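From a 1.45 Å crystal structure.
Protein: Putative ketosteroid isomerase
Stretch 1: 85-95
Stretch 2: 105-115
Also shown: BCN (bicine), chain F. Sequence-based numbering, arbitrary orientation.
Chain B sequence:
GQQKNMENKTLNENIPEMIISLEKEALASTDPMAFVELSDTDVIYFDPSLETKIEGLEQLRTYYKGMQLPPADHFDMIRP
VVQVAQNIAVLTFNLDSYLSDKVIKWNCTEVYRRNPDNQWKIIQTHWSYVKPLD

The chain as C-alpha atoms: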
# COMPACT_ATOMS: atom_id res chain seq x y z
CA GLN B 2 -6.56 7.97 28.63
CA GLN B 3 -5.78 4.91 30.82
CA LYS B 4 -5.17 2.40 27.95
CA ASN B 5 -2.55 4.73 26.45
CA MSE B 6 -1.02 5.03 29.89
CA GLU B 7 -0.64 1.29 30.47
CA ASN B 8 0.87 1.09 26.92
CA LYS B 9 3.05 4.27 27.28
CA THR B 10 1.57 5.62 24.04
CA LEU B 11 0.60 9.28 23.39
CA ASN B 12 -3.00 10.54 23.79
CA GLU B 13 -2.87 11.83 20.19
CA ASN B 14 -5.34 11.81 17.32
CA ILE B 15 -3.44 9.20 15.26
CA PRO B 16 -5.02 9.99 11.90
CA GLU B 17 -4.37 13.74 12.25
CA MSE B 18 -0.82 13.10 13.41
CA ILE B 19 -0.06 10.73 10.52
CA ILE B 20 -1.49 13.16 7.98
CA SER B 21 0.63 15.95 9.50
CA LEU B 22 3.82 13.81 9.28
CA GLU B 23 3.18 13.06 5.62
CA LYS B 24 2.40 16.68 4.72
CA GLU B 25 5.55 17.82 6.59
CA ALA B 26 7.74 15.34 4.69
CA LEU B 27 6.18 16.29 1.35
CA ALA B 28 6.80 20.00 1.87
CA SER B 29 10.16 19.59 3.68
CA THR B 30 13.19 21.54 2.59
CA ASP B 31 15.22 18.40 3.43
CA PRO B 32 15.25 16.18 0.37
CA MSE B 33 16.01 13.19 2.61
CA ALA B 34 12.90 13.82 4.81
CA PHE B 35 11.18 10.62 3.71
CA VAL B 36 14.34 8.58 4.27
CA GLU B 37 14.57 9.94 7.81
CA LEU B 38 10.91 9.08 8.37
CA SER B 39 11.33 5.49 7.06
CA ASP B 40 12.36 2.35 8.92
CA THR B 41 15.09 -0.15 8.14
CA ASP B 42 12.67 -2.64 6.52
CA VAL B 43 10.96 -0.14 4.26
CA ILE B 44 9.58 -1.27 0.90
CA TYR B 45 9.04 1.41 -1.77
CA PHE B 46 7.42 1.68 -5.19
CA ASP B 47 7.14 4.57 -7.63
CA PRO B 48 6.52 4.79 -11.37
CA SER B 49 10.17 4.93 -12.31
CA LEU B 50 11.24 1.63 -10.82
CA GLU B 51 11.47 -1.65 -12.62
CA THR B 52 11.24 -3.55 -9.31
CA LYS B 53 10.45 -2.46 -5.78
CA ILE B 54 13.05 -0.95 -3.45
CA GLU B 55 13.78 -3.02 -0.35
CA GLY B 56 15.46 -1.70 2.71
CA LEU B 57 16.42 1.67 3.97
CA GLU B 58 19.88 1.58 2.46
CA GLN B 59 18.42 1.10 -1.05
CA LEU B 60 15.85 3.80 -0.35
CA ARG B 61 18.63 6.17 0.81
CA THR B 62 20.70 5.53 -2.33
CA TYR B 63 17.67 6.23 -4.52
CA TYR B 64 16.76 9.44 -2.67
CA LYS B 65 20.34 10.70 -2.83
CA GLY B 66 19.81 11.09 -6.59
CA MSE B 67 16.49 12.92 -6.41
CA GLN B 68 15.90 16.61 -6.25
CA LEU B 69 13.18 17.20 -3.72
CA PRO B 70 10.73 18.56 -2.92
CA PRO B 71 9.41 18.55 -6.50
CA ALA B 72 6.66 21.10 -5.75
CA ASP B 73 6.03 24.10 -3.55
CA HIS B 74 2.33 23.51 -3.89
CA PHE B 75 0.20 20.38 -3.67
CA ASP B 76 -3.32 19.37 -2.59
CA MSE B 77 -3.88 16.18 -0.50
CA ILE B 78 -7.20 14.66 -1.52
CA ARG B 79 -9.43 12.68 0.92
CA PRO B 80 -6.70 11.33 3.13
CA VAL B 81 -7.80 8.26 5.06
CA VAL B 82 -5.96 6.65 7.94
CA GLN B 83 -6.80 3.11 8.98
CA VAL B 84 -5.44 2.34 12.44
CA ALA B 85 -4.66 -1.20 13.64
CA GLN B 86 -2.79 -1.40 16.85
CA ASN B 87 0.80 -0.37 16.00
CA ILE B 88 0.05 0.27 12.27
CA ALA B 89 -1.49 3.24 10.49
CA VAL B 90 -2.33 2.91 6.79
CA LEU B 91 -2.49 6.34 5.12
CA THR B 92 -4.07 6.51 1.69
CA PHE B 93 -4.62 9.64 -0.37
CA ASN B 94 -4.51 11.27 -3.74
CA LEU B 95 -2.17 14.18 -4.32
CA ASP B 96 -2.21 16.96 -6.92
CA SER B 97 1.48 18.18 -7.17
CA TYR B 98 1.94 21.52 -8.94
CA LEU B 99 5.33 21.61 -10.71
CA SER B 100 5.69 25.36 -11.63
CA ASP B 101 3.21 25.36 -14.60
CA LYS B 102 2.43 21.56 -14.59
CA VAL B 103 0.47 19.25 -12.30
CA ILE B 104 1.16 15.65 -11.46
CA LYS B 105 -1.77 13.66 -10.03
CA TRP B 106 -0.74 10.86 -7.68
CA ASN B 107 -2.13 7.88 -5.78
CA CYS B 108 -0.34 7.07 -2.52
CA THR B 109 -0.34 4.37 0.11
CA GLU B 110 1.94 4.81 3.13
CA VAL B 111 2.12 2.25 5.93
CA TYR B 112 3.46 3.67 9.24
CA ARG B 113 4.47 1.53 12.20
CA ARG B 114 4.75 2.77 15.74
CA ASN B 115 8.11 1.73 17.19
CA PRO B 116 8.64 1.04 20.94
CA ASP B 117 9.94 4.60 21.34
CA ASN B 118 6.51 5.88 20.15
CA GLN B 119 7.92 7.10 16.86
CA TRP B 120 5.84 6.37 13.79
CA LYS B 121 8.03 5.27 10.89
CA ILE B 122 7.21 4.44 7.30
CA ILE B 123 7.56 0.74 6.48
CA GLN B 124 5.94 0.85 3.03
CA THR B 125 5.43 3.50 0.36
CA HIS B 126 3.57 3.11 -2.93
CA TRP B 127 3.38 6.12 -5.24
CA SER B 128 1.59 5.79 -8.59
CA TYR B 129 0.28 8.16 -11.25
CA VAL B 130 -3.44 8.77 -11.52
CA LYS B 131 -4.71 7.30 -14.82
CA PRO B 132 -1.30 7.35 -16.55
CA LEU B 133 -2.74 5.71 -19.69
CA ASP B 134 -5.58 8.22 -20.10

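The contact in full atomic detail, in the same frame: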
# COMPACT_ATOMS: atom_id res chain seq x y z
N ALA B 85 -4.62 0.19 13.14
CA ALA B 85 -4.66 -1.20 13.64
C ALA B 85 -3.50 -1.39 14.55
O ALA B 85 -2.37 -1.67 14.11
CB ALA B 85 -4.57 -2.19 12.51
N GLN B 86 -3.76 -1.19 15.81
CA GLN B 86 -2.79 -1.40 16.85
C GLN B 86 -1.56 -0.51 16.57
O GLN B 86 -1.70 0.76 16.53
CB GLN B 86 -2.49 -2.93 17.02
CG GLN B 86 -3.77 -3.75 17.44
CD GLN B 86 -3.56 -5.27 17.54
OE1 GLN B 86 -2.45 -5.75 17.54
NE2 GLN B 86 -4.66 -6.01 17.67
N ASN B 87 -0.42 -1.13 16.23
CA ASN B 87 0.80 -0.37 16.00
C ASN B 87 1.03 0.01 14.51
O ASN B 87 2.14 0.37 14.15
CB ASN B 87 2.01 -1.14 16.54
CG ASN B 87 2.35 -2.41 15.75
OD1 ASN B 87 1.51 -3.02 15.07
ND2 ASN B 87 3.64 -2.83 15.85
N ILE B 88 -0.02 -0.07 13.70
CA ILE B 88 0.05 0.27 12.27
C ILE B 88 -0.98 1.34 11.93
O ILE B 88 -2.12 1.35 12.44
CB ILE B 88 -0.25 -0.96 11.42
CG1 ILE B 88 0.93 -1.94 11.50
CG2 ILE B 88 -0.53 -0.59 9.96
CD1 ILE B 88 2.18 -1.52 10.74
N ALA B 89 -0.56 2.29 11.08
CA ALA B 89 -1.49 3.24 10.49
C ALA B 89 -1.29 3.18 9.00
O ALA B 89 -0.16 3.37 8.51
CB ALA B 89 -1.17 4.62 10.95
N VAL B 90 -2.36 2.92 8.27
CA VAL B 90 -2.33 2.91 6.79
C VAL B 90 -2.91 4.22 6.31
O VAL B 90 -4.09 4.49 6.56
CB VAL B 90 -3.15 1.73 6.20
CG1 VAL B 90 -3.01 1.68 4.64
CG2 VAL B 90 -2.67 0.40 6.79
N LEU B 91 -2.07 5.05 5.68
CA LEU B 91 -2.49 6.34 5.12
C LEU B 91 -2.64 6.22 3.62
O LEU B 91 -1.71 5.83 2.91
CB LEU B 91 -1.47 7.42 5.47
CG LEU B 91 -1.62 8.74 4.72
CD1 LEU B 91 -2.96 9.45 5.07
CD2 LEU B 91 -0.40 9.64 4.99
N THR B 92 -3.82 6.52 3.14
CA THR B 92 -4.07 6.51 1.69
C THR B 92 -4.59 7.89 1.28
O THR B 92 -5.38 8.53 2.01
CB THR B 92 -5.07 5.42 1.26
OG1 THR B 92 -6.24 5.52 2.05
CG2 THR B 92 -4.45 4.02 1.48
N PHE B 93 -4.18 8.36 0.11
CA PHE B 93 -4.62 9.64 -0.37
C PHE B 93 -4.31 9.77 -1.87
O PHE B 93 -3.52 8.97 -2.43
CB PHE B 93 -3.96 10.80 0.42
CG PHE B 93 -2.43 10.84 0.39
CD1 PHE B 93 -1.70 10.10 1.30
CD2 PHE B 93 -1.75 11.67 -0.50
CE1 PHE B 93 -0.30 10.13 1.29
CE2 PHE B 93 -0.36 11.73 -0.51
CZ PHE B 93 0.36 10.92 0.39
N ASN B 94 -4.90 10.80 -2.46
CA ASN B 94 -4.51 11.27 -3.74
C ASN B 94 -3.80 12.60 -3.54
O ASN B 94 -4.05 13.29 -2.52
CB ASN B 94 -5.73 11.37 -4.67
CG ASN B 94 -6.16 10.02 -5.14
OD1 ASN B 94 -7.04 9.39 -4.55
ND2 ASN B 94 -5.42 9.48 -6.11
N LEU B 95 -2.93 12.95 -4.46
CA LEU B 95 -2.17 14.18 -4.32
C LEU B 95 -2.04 14.87 -5.64
O LEU B 95 -1.56 14.29 -6.59
CB LEU B 95 -0.76 13.88 -3.81
CG LEU B 95 0.12 15.10 -3.37
CD1 LEU B 95 -0.36 15.60 -2.06
CD2 LEU B 95 1.59 14.68 -3.26
N LYS B 105 -0.75 14.28 -10.90
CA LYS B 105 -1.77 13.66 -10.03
C LYS B 105 -1.28 12.27 -9.60
O LYS B 105 -0.97 11.43 -10.44
CB LYS B 105 -3.13 13.58 -10.76
CG LYS B 105 -3.73 14.92 -11.21
CD LYS B 105 -5.03 14.69 -11.95
CE LYS B 105 -6.13 14.25 -10.98
NZ LYS B 105 -6.50 15.34 -10.02
N TRP B 106 -1.27 12.06 -8.28
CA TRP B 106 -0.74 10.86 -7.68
C TRP B 106 -1.77 10.12 -6.82
O TRP B 106 -2.66 10.71 -6.25
CB TRP B 106 0.40 11.22 -6.72
CG TRP B 106 1.61 11.87 -7.30
CD1 TRP B 106 1.85 13.22 -7.39
CD2 TRP B 106 2.78 11.22 -7.82
NE1 TRP B 106 3.09 13.45 -7.94
CE2 TRP B 106 3.69 12.24 -8.20
CE3 TRP B 106 3.16 9.89 -7.97
CZ2 TRP B 106 4.94 11.96 -8.75
CZ3 TRP B 106 4.41 9.61 -8.52
CH2 TRP B 106 5.28 10.65 -8.89
N ASN B 107 -1.56 8.81 -6.77
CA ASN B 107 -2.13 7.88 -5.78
C ASN B 107 -0.99 7.57 -4.79
O ASN B 107 0.18 7.42 -5.19
CB ASN B 107 -2.47 6.55 -6.45
CG ASN B 107 -3.45 6.67 -7.58
OD1 ASN B 107 -4.56 7.20 -7.40
ND2 ASN B 107 -3.08 6.11 -8.74
N CYS B 108 -1.32 7.43 -3.52
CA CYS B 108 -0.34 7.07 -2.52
C CYS B 108 -0.89 6.20 -1.40
O CYS B 108 -1.93 6.53 -0.80
CB CYS B 108 0.30 8.31 -1.91
SG CYS B 108 1.71 7.95 -0.80
N THR B 109 -0.15 5.14 -1.09
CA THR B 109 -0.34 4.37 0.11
C THR B 109 0.95 4.43 0.93
O THR B 109 2.02 4.01 0.45
CB THR B 109 -0.63 2.92 -0.19
OG1 THR B 109 -1.76 2.83 -1.05
CG2 THR B 109 -0.88 2.11 1.12
N GLU B 110 0.85 4.86 2.17
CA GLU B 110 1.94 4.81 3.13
C GLU B 110 1.50 3.89 4.26
O GLU B 110 0.33 3.97 4.72
CB GLU B 110 2.26 6.20 3.74
CG GLU B 110 2.56 7.28 2.79
CD GLU B 110 3.99 7.25 2.29
OE1 GLU B 110 4.64 6.21 2.45
OE2 GLU B 110 4.46 8.29 1.73
N VAL B 111 2.38 3.00 4.72
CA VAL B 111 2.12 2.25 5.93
C VAL B 111 3.15 2.71 6.97
O VAL B 111 4.34 2.60 6.75
CB VAL B 111 2.21 0.77 5.75
CG1 VAL B 111 1.88 0.08 7.09
CG2 VAL B 111 1.23 0.29 4.65
N TYR B 112 2.66 3.24 8.11
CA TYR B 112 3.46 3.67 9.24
C TYR B 112 3.32 2.67 10.38
O TYR B 112 2.23 2.09 10.59
CB TYR B 112 2.97 5.03 9.79
CG TYR B 112 3.31 6.27 8.98
CD1 TYR B 112 2.65 6.58 7.82
CD2 TYR B 112 4.26 7.16 9.45
CE1 TYR B 112 2.89 7.75 7.14
CE2 TYR B 112 4.55 8.32 8.77
CZ TYR B 112 3.86 8.61 7.60
OH TYR B 112 4.12 9.81 6.93
N ARG B 113 4.42 2.42 11.08
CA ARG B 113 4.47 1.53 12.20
C ARG B 113 5.01 2.27 13.39
O ARG B 113 6.02 2.96 13.27
CB ARG B 113 5.36 0.29 11.90
CG ARG B 113 5.48 -0.72 13.09
CD ARG B 113 6.34 -1.93 12.76
NE ARG B 113 7.67 -1.50 12.40
CZ ARG B 113 8.46 -2.05 11.46
NH1 ARG B 113 8.08 -3.11 10.75
NH2 ARG B 113 9.65 -1.50 11.20
N ARG B 114 4.33 2.12 14.52
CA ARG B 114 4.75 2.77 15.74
C ARG B 114 5.82 1.89 16.37
O ARG B 114 5.56 0.72 16.65
CB ARG B 114 3.56 2.94 16.69
CG ARG B 114 3.94 3.74 17.98
CD ARG B 114 2.71 3.99 18.84
NE ARG B 114 2.10 2.72 19.19
CZ ARG B 114 0.79 2.50 19.30
NH1 ARG B 114 -0.11 3.48 19.12
NH2 ARG B 114 0.38 1.26 19.57
N ASN B 115 7.01 2.44 16.55
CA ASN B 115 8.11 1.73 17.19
C ASN B 115 7.96 1.83 18.72
O ASN B 115 7.13 2.58 19.20
CB ASN B 115 9.51 2.18 16.65
CG ASN B 115 9.98 3.63 17.09
OD1 ASN B 115 9.54 4.20 18.11
ND2 ASN B 115 10.98 4.17 16.32
N1 BCN F . 7.04 12.29 -4.86
C1 BCN F . 7.93 11.43 -5.64
C2 BCN F . 8.41 12.17 -6.91
O21 BCN F . 9.02 11.54 -7.80
O22 BCN F . 8.18 13.39 -7.00
C3 BCN F . 7.20 12.04 -3.42
C4 BCN F . 8.41 12.80 -2.87
O4 BCN F . 8.27 14.15 -3.33
C5 BCN F . 5.67 12.00 -5.26
C6 BCN F . 4.77 13.16 -4.90
O6 BCN F . 5.36 14.41 -5.34

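Asn94 gives this antiparallel strand pair two side-chain hydrogen bonds that the backbone ladder alone would not supply. At a non-hydrogen-bonded position opposite Asn107, Asn94 ND2 donates both to Asn107 OD1 (2.8 Å) and to the backbone oxygen Trp106 O (3.0 Å). Trp106 O also accepts from Leu95 N at 2.9 Å, so one carbonyl serves the ladder and a side chain together. Both side-chain bonds are bent, at 135° and 140°, and the two acceptors subtend roughly 90° at Asn94 ND2. The rule to read here is that a side chain at a non-hydrogen-bonded pair can share a carbonyl the ladder already uses.

The ladder itself is regular. Ala89 pairs with Tyr112, Leu91 with Glu110, Phe93 with Cys108 and Leu95 with Trp106, each through two reciprocal N-to-O hydrogen bonds; Ala89 N to Tyr112 O, for example, is 2.8 Å. Beyond these pairs, Arg114 N adds a bond to Asn87 O, also 2.8 Å, within the type II' turn from Ala85 to Ile88.

Strict alternation sorts the side chains. One face carries Ile88, Val90, Thr92 and Asn94 across from Arg113, Val111, Thr109 and Asn107. Here the packing is partly diagonal: Ile88 packs on both Val111 and Arg113, with Ile88 CG2 to Val111 CG1 and Ile88 CD1 to Arg113 CB both 3.8 Å.

The other face is where the rings gather. Phe93, with chi1 in p, lays its ring against its partner Cys108, whose CB sits over the ring face 3.7 Å from the centroid of Phe93; Cys108 SG is oblique to that ring but comes within 3.5 Å of Phe93 CZ. Glu110 CG approaches the ring edge. Farther along, Leu95 CB and Trp106 CB pack at 4.1 Å, and bicine C6 lies over one face of the indole, 3.5 Å from Trp106 NE1.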